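Local coordinates for protein transcriptional regulator (PDB 4YV9) that binds DNA, probably through its helix-turn-helix domain, and regulates transcription in quorum sensing as a receptor for SHP pheromones, at residues G6-R11 / D60-T65. Residues are numbered along the deposited sequence; the frame is centred on the assembly and turned at random.
Sequences GKTLRR and DEFVST
The F62 ring has the methyl CG2 of T8 over one face and the backbone of L9 at its edge. The R11 guanidinium has T65 OG1 at its edge. The T8 methyl makes a CH-pi contact, 4.2 Å from T8 CG2 to the F62 ring centroid and 27° off the normal. This contact joins helices 6-15 and 59-66 of the helix-turn-helix region, whose short segments run at 106° to each other. CG of F62 is anti to its backbone N (chi1 178°), which carries the ring toward helix 6-15. F62 CE2 comes 3.4 Å from L9 N and touches L9 CB. F62 also packs on L52 of helix 45-54, and L9 on L51 and L52, so the ring lies within the hydrophobic core of the domain. The same methyl, T8 CG2, meets T65 CG2 at 3.7 Å. T8 OG1 is hydrogen-bonded to H66 ND1. The R11 chain bends at chi3 and meets T65 tip to tip. Q139 of the second subunit is hydrogen-bonded through OE1 to R11 NH1 and through NE2 to T65 OG1, tying this pair into the dimer. R11 NH2 donates to T65 OG1 at 2.7 Å, nearly straight, with the oxygen in the guanidinium plane.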
# COMPACT_ATOMS: atom_id res chain seq x y z
N GLY B 6 -5.99 13.78 21.94
CA GLY B 6 -7.28 14.45 21.96
C GLY B 6 -7.24 15.65 21.05
O GLY B 6 -8.19 15.98 20.35
N LYS B 7 -6.08 16.30 21.05
CA LYS B 7 -5.82 17.40 20.14
C LYS B 7 -6.03 17.01 18.67
O LYS B 7 -6.62 17.75 17.89
CB LYS B 7 -4.40 17.88 20.33
CG LYS B 7 -3.99 18.95 19.36
CD LYS B 7 -4.79 20.23 19.54
CE LYS B 7 -3.99 21.43 18.98
NZ LYS B 7 -3.65 21.32 17.52
N THR B 8 -5.52 15.85 18.31
CA THR B 8 -5.62 15.39 16.94
C THR B 8 -7.06 15.01 16.61
O THR B 8 -7.57 15.35 15.55
CB THR B 8 -4.68 14.22 16.68
OG1 THR B 8 -3.34 14.62 16.98
CG2 THR B 8 -4.78 13.78 15.23
N LEU B 9 -7.73 14.32 17.53
CA LEU B 9 -9.16 14.04 17.35
C LEU B 9 -9.96 15.32 17.10
O LEU B 9 -10.77 15.40 16.17
CB LEU B 9 -9.74 13.31 18.57
CG LEU B 9 -11.25 13.10 18.43
CD1 LEU B 9 -11.55 12.20 17.23
CD2 LEU B 9 -11.88 12.53 19.69
N ARG B 10 -9.74 16.31 17.95
CA ARG B 10 -10.41 17.60 17.81
C ARG B 10 -10.20 18.20 16.43
O ARG B 10 -11.14 18.65 15.80
CB ARG B 10 -9.91 18.57 18.88
CG ARG B 10 -10.42 20.00 18.75
CD ARG B 10 -9.82 20.87 19.85
NE ARG B 10 -9.79 22.29 19.49
CZ ARG B 10 -9.35 23.26 20.29
NH1 ARG B 10 -8.90 22.97 21.51
NH2 ARG B 10 -9.35 24.52 19.88
N ARG B 11 -8.94 18.21 15.99
CA ARG B 11 -8.59 18.77 14.69
C ARG B 11 -9.28 18.02 13.56
O ARG B 11 -9.83 18.63 12.64
CB ARG B 11 -7.08 18.73 14.48
CG ARG B 11 -6.62 19.30 13.15
CD ARG B 11 -5.10 19.40 13.07
NE ARG B 11 -4.45 18.09 13.14
CZ ARG B 11 -4.23 17.30 12.10
NH1 ARG B 11 -4.61 17.67 10.88
NH2 ARG B 11 -3.63 16.13 12.27
N ASP B 60 -5.27 3.58 12.18
CA ASP B 60 -3.94 3.67 11.56
C ASP B 60 -3.77 4.99 10.81
O ASP B 60 -2.69 5.60 10.79
CB ASP B 60 -3.66 2.49 10.64
CG ASP B 60 -4.80 2.22 9.67
OD1 ASP B 60 -5.95 2.16 10.11
OD2 ASP B 60 -4.53 2.04 8.46
N GLU B 61 -4.85 5.45 10.19
CA GLU B 61 -4.91 6.75 9.54
C GLU B 61 -4.76 7.90 10.56
O GLU B 61 -4.07 8.88 10.31
CB GLU B 61 -6.24 6.88 8.77
CG GLU B 61 -6.14 7.66 7.49
CD GLU B 61 -7.41 7.64 6.65
OE1 GLU B 61 -8.50 7.26 7.14
OE2 GLU B 61 -7.30 8.01 5.48
N PHE B 62 -5.42 7.75 11.71
CA PHE B 62 -5.37 8.73 12.81
C PHE B 62 -3.95 8.89 13.35
O PHE B 62 -3.45 10.00 13.56
CB PHE B 62 -6.35 8.31 13.93
CG PHE B 62 -6.34 9.22 15.15
CD1 PHE B 62 -5.47 9.00 16.20
CD2 PHE B 62 -7.22 10.29 15.23
CE1 PHE B 62 -5.46 9.84 17.32
CE2 PHE B 62 -7.21 11.13 16.35
CZ PHE B 62 -6.34 10.90 17.39
N VAL B 63 -3.28 7.76 13.55
CA VAL B 63 -1.92 7.76 14.07
C VAL B 63 -0.92 8.51 13.17
O VAL B 63 -0.02 9.21 13.66
CB VAL B 63 -1.42 6.32 14.29
CG1 VAL B 63 0.09 6.30 14.53
CG2 VAL B 63 -2.15 5.68 15.46
N SER B 64 -1.07 8.39 11.86
CA SER B 64 -0.08 9.02 10.97
C SER B 64 -0.28 10.53 10.91
O SER B 64 0.65 11.26 10.65
CB SER B 64 -0.14 8.42 9.56
OG SER B 64 -1.04 9.14 8.74
N THR B 65 -1.49 11.02 11.17
CA THR B 65 -1.68 12.47 11.15
C THR B 65 -1.37 13.07 12.53
O THR B 65 -1.07 14.27 12.64
CB THR B 65 -3.11 12.85 10.70
OG1 THR B 65 -3.15 14.25 10.39
CG2 THR B 65 -4.12 12.54 11.77